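Local coordinates for A-type flavoprotein (PDB 2Q9U) that scavenges dioxygen as a flavodiiron protein, probably by passing electrons from a bound flavin mononucleotide to a mu-oxo-diiron centre, at residues Q11-I14 / Y18-G21; D185-S190 / H230-R235; A328-V333 / D366-D371. All coordinates share one frame; numbering follows the deposited sequence.

Contact 1 of 3, residues Q11-I14 / Y18-G21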
loop_
_atom_site.group_PDB
_atom_site.type_symbol
_atom_site.label_atom_id
_atom_site.label_comp_id
_atom_site.label_asym_id
_atom_site.label_seq_id
_atom_site.Cartn_x
_atom_site.Cartn_y
_atom_site.Cartn_z
ATOM N N GLN A 11 0.031 17.276 31.891
ATOM C CA GLN A 11 0.435 15.916 32.106
ATOM C C GLN A 11 1.730 15.904 32.907
ATOM O O GLN A 11 2.821 15.772 32.364
ATOM C CB GLN A 11 0.526 15.169 30.752
ATOM C CG GLN A 11 -0.862 15.034 30.083
ATOM C CD GLN A 11 -0.827 14.436 28.688
ATOM O OE1 GLN A 11 -0.166 13.438 28.452
ATOM N NE2 GLN A 11 -1.567 15.045 27.762
ATOM N N GLU A 12 1.581 16.050 34.227
ATOM C CA GLU A 12 2.719 16.037 35.150
ATOM C C GLU A 12 3.202 14.594 35.335
ATOM O O GLU A 12 2.510 13.769 35.924
ATOM C CB GLU A 12 2.343 16.701 36.491
ATOM C CG GLU A 12 3.557 17.209 37.299
ATOM C CD GLU A 12 3.161 17.872 38.621
ATOM O OE1 GLU A 12 1.954 17.932 38.913
ATOM O OE2 GLU A 12 4.067 18.341 39.357
ATOM N N MET A 13 4.385 14.285 34.821
ATOM C CA MET A 13 4.879 12.914 34.839
ATOM C C MET A 13 5.539 12.556 36.156
ATOM O O MET A 13 5.318 11.462 36.707
ATOM C CB MET A 13 5.793 12.688 33.671
ATOM C CG MET A 13 4.931 12.285 32.446
ATOM S SD MET A 13 5.943 12.068 31.053
ATOM C CE MET A 13 6.854 10.556 31.379
ATOM N N ILE A 14 6.305 13.513 36.655
ATOM C CA ILE A 14 6.902 13.439 37.982
ATOM C C ILE A 14 6.815 14.857 38.555
ATOM O O ILE A 14 6.573 15.802 37.798
ATOM C CB ILE A 14 8.365 12.907 37.931
ATOM C CG1 ILE A 14 9.205 13.678 36.924
ATOM C CG2 ILE A 14 8.391 11.405 37.582
ATOM C CD1 ILE A 14 10.564 13.101 36.654
ATOM N N TYR A 18 6.539 18.124 33.258
ATOM C CA TYR A 18 5.320 17.935 32.484
ATOM C C TYR A 18 5.644 17.513 31.066
ATOM O O TYR A 18 6.564 18.065 30.448
ATOM C CB TYR A 18 4.508 19.228 32.442
ATOM C CG TYR A 18 3.992 19.698 33.790
ATOM C CD1 TYR A 18 4.846 20.278 34.723
ATOM C CD2 TYR A 18 2.651 19.569 34.116
ATOM C CE1 TYR A 18 4.362 20.716 35.982
ATOM C CE2 TYR A 18 2.153 20.005 35.376
ATOM C CZ TYR A 18 3.022 20.584 36.284
ATOM O OH TYR A 18 2.572 21.023 37.516
ATOM N N TRP A 19 4.869 16.562 30.554
ATOM C CA TRP A 19 4.943 16.203 29.133
ATOM C C TRP A 19 4.223 17.248 28.323
ATOM O O TRP A 19 3.025 17.514 28.528
ATOM C CB TRP A 19 4.354 14.814 28.905
ATOM C CG TRP A 19 4.386 14.323 27.512
ATOM C CD1 TRP A 19 5.406 13.637 26.903
ATOM C CD2 TRP A 19 3.346 14.454 26.535
ATOM N NE1 TRP A 19 5.059 13.330 25.613
ATOM C CE2 TRP A 19 3.801 13.819 25.358
ATOM C CE3 TRP A 19 2.064 15.031 26.552
ATOM C CZ2 TRP A 19 3.019 13.733 24.199
ATOM C CZ3 TRP A 19 1.279 14.965 25.390
ATOM C CH2 TRP A 19 1.764 14.314 24.231
ATOM N N VAL A 20 4.956 17.865 27.396
ATOM C CA VAL A 20 4.368 18.869 26.510
ATOM C C VAL A 20 4.675 18.513 25.019
ATOM O O VAL A 20 4.763 19.386 24.170
ATOM C CB VAL A 20 4.844 20.292 26.863
ATOM C CG1 VAL A 20 4.283 20.738 28.258
ATOM C CG2 VAL A 20 6.382 20.421 26.761
ATOM N N GLY A 21 4.812 17.213 24.739
ATOM C CA GLY A 21 5.149 16.756 23.396
ATOM C C GLY A 21 3.902 16.579 22.559
ATOM O O GLY A 21 2.837 17.109 22.874
HETATM O O HOH W 1 1.649 19.084 30.391
#
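E12 and Y18 pair across the N-terminal beta hairpin of strands 12-14 and 17-24, at the edge of the mixed sheet of the beta-lactamase-like domain. Their bridge is antiparallel and non-hydrogen-bonded, with CA atoms 4.2 Å apart. Both side chains stand on the same face of the sheet. The E12 chain is extended, with CG anti to the backbone N (chi1 -158°), and this lays it over the Y18 ring. E12 CG makes a CH-pi contact 3.7 Å from the ring centroid. Further out the carboxylate stacks on the ring, the two planes only 8° apart. E12 CD ends 3.4 Å from Y18 OH, while E12 OE2 accepts a hydrogen bond from the backbone N of G16 in the turn.

Beside this pair, W19 N donates to Q11 O at 2.8 Å. A water extends the link: it accepts from Q11 N and donates to W19 O. The Q11 side chain runs alongside W19 in the same direction. Q11 OE1 comes 3.3 Å from W19 CE3, the amide and ring planes 28° apart. Each polar end has its own partner: R182 NE donates to Q11 OE1, and W19 NE1 donates to N42 OD1. M13 SD packs on W19 CB at 3.8 Å. It is also 5.2 Å from the centroid of the W19 five-membered ring, an oblique Met-aromatic contact. M13 and I14 both face a single residue of the partner strand. This is a classic beta bulge, here set in a short antiparallel hairpin at the edge of the sheet.

Contact 2 of 3, residues D185-S190 / H230-R235. With FEO (mu-oxo-diiron), chain G.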
loop_
_atom_site.group_PDB
_atom_site.type_symbol
_atom_site.label_atom_id
_atom_site.label_comp_id
_atom_site.label_asym_id
_atom_site.label_seq_id
_atom_site.Cartn_x
_atom_site.Cartn_y
_atom_site.Cartn_z
ATOM N N ASP A 185 5.570 0.995 31.824
ATOM C CA ASP A 185 4.902 0.097 32.772
ATOM C C ASP A 185 3.368 0.172 32.698
ATOM O O ASP A 185 2.670 -0.757 33.109
ATOM C CB ASP A 185 5.423 0.378 34.202
ATOM C CG ASP A 185 5.260 1.831 34.606
ATOM O OD1 ASP A 185 4.191 2.191 35.122
ATOM O OD2 ASP A 185 6.183 2.646 34.373
ATOM N N GLU A 186 2.840 1.276 32.162
ATOM C CA GLU A 186 1.418 1.390 31.878
ATOM C C GLU A 186 0.964 0.683 30.606
ATOM O O GLU A 186 -0.234 0.592 30.354
ATOM C CB GLU A 186 0.988 2.851 31.823
ATOM C CG GLU A 186 1.333 3.627 33.106
ATOM C CD GLU A 186 1.169 5.117 32.938
ATOM O OE1 GLU A 186 1.500 5.648 31.860
ATOM O OE2 GLU A 186 0.700 5.763 33.899
ATOM N N CYS A 187 1.923 0.203 29.809
ATOM C CA CYS A 187 1.654 -0.493 28.557
ATOM C C CYS A 187 1.929 -1.970 28.753
ATOM O O CYS A 187 2.205 -2.385 29.884
ATOM C CB CYS A 187 2.571 0.070 27.466
ATOM S SG CYS A 187 2.336 1.830 27.210
ATOM N N ASP A 188 1.867 -2.775 27.685
ATOM C CA ASP A 188 2.476 -4.123 27.769
ATOM C C ASP A 188 3.959 -3.920 27.609
ATOM O O ASP A 188 4.397 -3.548 26.533
ATOM C CB ASP A 188 1.971 -5.097 26.679
ATOM C CG ASP A 188 0.548 -5.545 26.923
ATOM O OD1 ASP A 188 0.151 -5.680 28.106
ATOM O OD2 ASP A 188 -0.182 -5.731 25.935
ATOM N N VAL A 189 4.732 -4.145 28.679
ATOM C CA VAL A 189 6.175 -3.890 28.630
ATOM C C VAL A 189 6.851 -4.712 27.550
ATOM O O VAL A 189 7.744 -4.211 26.887
ATOM C CB VAL A 189 6.857 -4.089 30.016
ATOM C CG1 VAL A 189 8.385 -3.962 29.905
ATOM C CG2 VAL A 189 6.344 -3.022 30.960
ATOM N N SER A 190 6.405 -5.953 27.318
ATOM C CA SER A 190 7.000 -6.741 26.239
ATOM C C SER A 190 6.790 -6.101 24.864
ATOM O O SER A 190 7.677 -6.161 24.022
ATOM C CB SER A 190 6.558 -8.228 26.253
ATOM O OG SER A 190 5.170 -8.366 26.049
ATOM N N HIS A 230 11.005 9.830 22.086
ATOM C CA HIS A 230 10.051 9.038 21.279
ATOM C C HIS A 230 9.349 7.981 22.131
ATOM O O HIS A 230 10.016 7.211 22.849
ATOM C CB HIS A 230 10.754 8.318 20.128
ATOM C CG HIS A 230 11.280 9.226 19.062
ATOM N ND1 HIS A 230 10.467 9.969 18.239
ATOM C CD2 HIS A 230 12.550 9.482 18.670
ATOM C CE1 HIS A 230 11.218 10.666 17.398
ATOM N NE2 HIS A 230 12.484 10.384 17.642
ATOM N N GLY A 231 8.017 7.952 22.063
ATOM C CA GLY A 231 7.271 6.859 22.653
ATOM C C GLY A 231 7.143 7.018 24.155
ATOM O O GLY A 231 6.944 8.137 24.641
ATOM N N VAL A 232 7.264 5.911 24.885
ATOM C CA VAL A 232 7.067 5.939 26.331
ATOM C C VAL A 232 8.392 6.092 27.073
ATOM O O VAL A 232 9.487 5.823 26.528
ATOM C CB VAL A 232 6.280 4.703 26.878
ATOM C CG1 VAL A 232 4.892 4.662 26.275
ATOM C CG2 VAL A 232 7.030 3.405 26.591
ATOM N N SER A 233 8.272 6.552 28.310
ATOM C CA SER A 233 9.428 6.768 29.173
ATOM C C SER A 233 9.525 5.650 30.210
ATOM O O SER A 233 8.627 4.798 30.325
ATOM C CB SER A 233 9.310 8.150 29.829
ATOM O OG SER A 233 9.505 9.131 28.843
ATOM N N TRP A 234 10.629 5.648 30.959
ATOM C CA TRP A 234 11.051 4.494 31.722
ATOM C C TRP A 234 11.251 4.816 33.205
ATOM O O TRP A 234 11.836 5.870 33.584
ATOM C CB TRP A 234 12.380 3.943 31.154
ATOM C CG TRP A 234 12.327 3.584 29.708
ATOM C CD1 TRP A 234 12.644 4.390 28.628
ATOM C CD2 TRP A 234 11.923 2.322 29.163
ATOM N NE1 TRP A 234 12.436 3.696 27.450
ATOM C CE2 TRP A 234 11.997 2.430 27.750
ATOM C CE3 TRP A 234 11.488 1.114 29.732
ATOM C CZ2 TRP A 234 11.683 1.366 26.898
ATOM C CZ3 TRP A 234 11.147 0.043 28.865
ATOM C CH2 TRP A 234 11.258 0.189 27.473
ATOM N N ARG A 235 10.800 3.895 34.039
ATOM C CA ARG A 235 11.027 3.922 35.466
ATOM C C ARG A 235 11.001 2.475 36.051
ATOM O O ARG A 235 10.703 1.572 35.390
ATOM C CB ARG A 235 10.008 4.838 36.153
ATOM C CG ARG A 235 8.614 4.243 36.179
ATOM C CD ARG A 235 7.521 5.188 36.541
ATOM N NE ARG A 235 6.184 4.726 36.243
ATOM C CZ ARG A 235 5.088 5.364 36.588
ATOM N NH1 ARG A 235 5.139 6.463 37.262
ATOM N NH2 ARG A 235 3.945 4.888 36.273
HETATM FE FE1 FEO G . 14.205 11.325 16.847
HETATM FE FE2 FEO G . 17.436 11.492 15.632
HETATM O O FEO G . 15.549 12.233 15.963
HETATM O O HOH W 2 8.443 2.301 33.178
#
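R235 reaches across to D185 and joins the short edge strand 234-235 to the 3-10 turn that precedes helix 189-204. From CB, chi1 of 72° puts CG between the backbone N and the carbonyl carbon. The chain then runs extended to NE. R235 CG passes 3.4 Å from D185 OD2, and CD stays close to the same oxygen. R235 NE donates to D185 OD2 at 2.8 Å. This oxygen is met on its syn side, 29° out of the carboxylate plane. R235 NH2 donates to the syn lone pair of D185 OD1 at 2.9 Å. Both bonds are nearly straight. The carboxylate therefore sits at the edge of the guanidinium. R235 also makes a cation-pi contact with W183.

A water donates to D185 OD2 at 2.6 Å and accepts from R235 N, so that oxygen has two donors. E186 OE2 lies 4.1 Å from R235 NH2, too far for a salt bridge. E186 probably adds a weaker, longer-range attraction to the guanidinium, while its OE1 is bonded to W183 N. C187 SG packs on V232 CG1 at 3.9 Å, and V192 of helix 189-204 touches both residues.

At the start of 230-235, away from this pairing, H230 NE2 binds one iron, FE1, of the mu-oxo-diiron centre at 2.1 Å. D89, D171 and H90 bind the same iron, and S40 O accepts from H230 ND1. In the salt bridge, the side-on grip of two nitrogens, one to each oxygen, fixes both the position and the rotation of the D185 carboxylate.

Contact 3 of 3, residues A328-V333 / D366-D371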
loop_
_atom_site.group_PDB
_atom_site.type_symbol
_atom_site.label_atom_id
_atom_site.label_comp_id
_atom_site.label_asym_id
_atom_site.label_seq_id
_atom_site.Cartn_x
_atom_site.Cartn_y
_atom_site.Cartn_z
ATOM N N ALA A 328 18.129 -4.006 -1.817
ATOM C CA ALA A 328 17.781 -2.952 -0.846
ATOM C C ALA A 328 17.982 -3.474 0.575
ATOM O O ALA A 328 18.596 -2.793 1.420
ATOM C CB ALA A 328 16.349 -2.455 -1.068
ATOM N N ALA A 329 17.512 -4.704 0.826
ATOM C CA ALA A 329 17.586 -5.285 2.182
ATOM C C ALA A 329 19.046 -5.439 2.590
ATOM O O ALA A 329 19.415 -5.105 3.714
ATOM C CB ALA A 329 16.860 -6.613 2.259
ATOM N N LEU A 330 19.885 -5.881 1.651
ATOM C CA LEU A 330 21.313 -5.992 1.930
ATOM C C LEU A 330 22.013 -4.655 2.157
ATOM O O LEU A 330 22.812 -4.544 3.087
ATOM C CB LEU A 330 22.024 -6.819 0.849
ATOM C CG LEU A 330 21.769 -8.332 0.906
ATOM C CD1 LEU A 330 22.202 -8.944 -0.423
ATOM C CD2 LEU A 330 22.559 -9.007 2.045
ATOM N N ASN A 331 21.727 -3.649 1.322
ATOM C CA ASN A 331 22.208 -2.272 1.553
ATOM C C ASN A 331 21.898 -1.818 2.989
ATOM O O ASN A 331 22.772 -1.302 3.717
ATOM C CB ASN A 331 21.578 -1.306 0.527
ATOM C CG ASN A 331 21.738 0.190 0.918
ATOM O OD1 ASN A 331 21.149 0.651 1.899
ATOM N ND2 ASN A 331 22.488 0.941 0.125
ATOM N N TYR A 332 20.646 -2.026 3.394
ATOM C CA TYR A 332 20.173 -1.523 4.673
ATOM C C TYR A 332 20.908 -2.235 5.806
ATOM O O TYR A 332 21.429 -1.582 6.731
ATOM C CB TYR A 332 18.662 -1.753 4.812
ATOM C CG TYR A 332 18.043 -0.931 5.908
ATOM C CD1 TYR A 332 18.281 0.452 6.000
ATOM C CD2 TYR A 332 17.224 -1.513 6.849
ATOM C CE1 TYR A 332 17.672 1.215 7.031
ATOM C CE2 TYR A 332 16.602 -0.762 7.846
ATOM C CZ TYR A 332 16.828 0.602 7.931
ATOM O OH TYR A 332 16.212 1.353 8.946
ATOM N N VAL A 333 20.957 -3.563 5.721
ATOM C CA VAL A 333 21.600 -4.392 6.738
ATOM C C VAL A 333 23.117 -4.122 6.836
ATOM O O VAL A 333 23.685 -4.076 7.954
ATOM C CB VAL A 333 21.264 -5.904 6.497
ATOM C CG1 VAL A 333 22.233 -6.799 7.223
ATOM C CG2 VAL A 333 19.828 -6.197 6.938
ATOM N N ASP A 366 31.812 -9.449 1.694
ATOM C CA ASP A 366 32.635 -8.243 1.559
ATOM C C ASP A 366 31.946 -6.954 2.013
ATOM O O ASP A 366 32.603 -6.029 2.510
ATOM C CB ASP A 366 33.149 -8.080 0.116
ATOM C CG ASP A 366 33.940 -9.295 -0.365
ATOM O OD1 ASP A 366 34.466 -10.058 0.486
ATOM O OD2 ASP A 366 34.021 -9.488 -1.596
ATOM N N GLY A 367 30.623 -6.889 1.858
ATOM C CA GLY A 367 29.858 -5.700 2.303
ATOM C C GLY A 367 29.445 -5.828 3.754
ATOM O O GLY A 367 29.844 -5.004 4.586
ATOM N N CYS A 368 28.679 -6.875 4.090
ATOM C CA CYS A 368 28.182 -7.018 5.472
ATOM C C CYS A 368 29.210 -7.578 6.449
ATOM O O CYS A 368 29.005 -7.530 7.662
ATOM C CB CYS A 368 26.914 -7.877 5.523
ATOM S SG CYS A 368 25.575 -7.215 4.531
ATOM N N LYS A 369 30.291 -8.140 5.920
ATOM C CA LYS A 369 31.280 -8.854 6.721
ATOM C C LYS A 369 30.699 -9.938 7.639
ATOM O O LYS A 369 31.105 -10.107 8.803
ATOM C CB LYS A 369 32.199 -7.852 7.424
ATOM C CG LYS A 369 33.073 -7.172 6.350
ATOM C CD LYS A 369 33.376 -5.759 6.669
ATOM C CE LYS A 369 33.859 -5.044 5.434
ATOM N NZ LYS A 369 32.798 -4.264 4.780
ATOM N N ALA A 370 29.758 -10.693 7.073
ATOM C CA ALA A 370 29.189 -11.846 7.720
ATOM C C ALA A 370 30.166 -13.025 7.603
ATOM O O ALA A 370 31.106 -12.993 6.796
ATOM C CB ALA A 370 27.841 -12.206 7.075
ATOM N N ASP A 371 29.926 -14.038 8.425
ATOM C CA ASP A 371 30.614 -15.330 8.363
ATOM C C ASP A 371 29.980 -16.204 7.270
ATOM O O ASP A 371 29.069 -17.018 7.529
ATOM C CB ASP A 371 30.542 -15.978 9.755
ATOM C CG ASP A 371 31.158 -17.373 9.812
ATOM O OD1 ASP A 371 31.809 -17.803 8.841
ATOM O OD2 ASP A 371 30.984 -18.044 10.857
#
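C368 touches L330 and V333 where helix 324-336 packs beside the end of helix 356-367 in the flavodoxin-like domain. Both helices flank its five-stranded parallel sheet. C368 has the most surface buried here, and its CB points toward helix 324-336. SG lies anti to its own carbonyl carbon (chi1 -59°), which brings the sulfur up against both helix residues, one turn apart. C368 SG is 4.3 Å from L330 CD2, a methyl at the tip of that side chain, and 4.3 Å from V333 CG1. L330 O is 4.1 Å from C368 SG. No hydrogen bond crosses the contact; it is a small patch of van der Waals packing, 100 Å² in all.

I339 lies against both V333 and C368. L330 also rests on E363 and L364 of helix 356-367, and V333 on V301 and T305 of helix 298-306. On another side of helix 324-336, N331 ND2 donates to M322 O of the third subunit.

K369 is the first residue to leave helical phi/psi, with positive phi. Its side chain folds back on carbonyls before it: K369 NZ donates to D366 O at 2.9 Å and to G367 O at 3.1 Å, the latter from above the carbonyl plane.

In the fold
The contacts follow one another along the chain in the order 1, 2, 3. Contacts 1 and 2 have centres 15 Å apart, and they touch: M13 CE packs on S233 CB at 3.8 Å. Strands 12-14 and 234-235 are edge strands of two different mixed sheets. M13, at the corner of the hairpin, meets S233 just before strand 234-235, so the edges of the two sheets come together here. Contact 3 lies on the opposite side of the chain's centre, its centre 41 Å from that of contact 1 and 32 Å from that of contact 2. Contacts 1 and 2 thus belong to the beta-lactamase-like domain that holds the diiron centre, and contact 3 to the flavodoxin-like one that binds FMN.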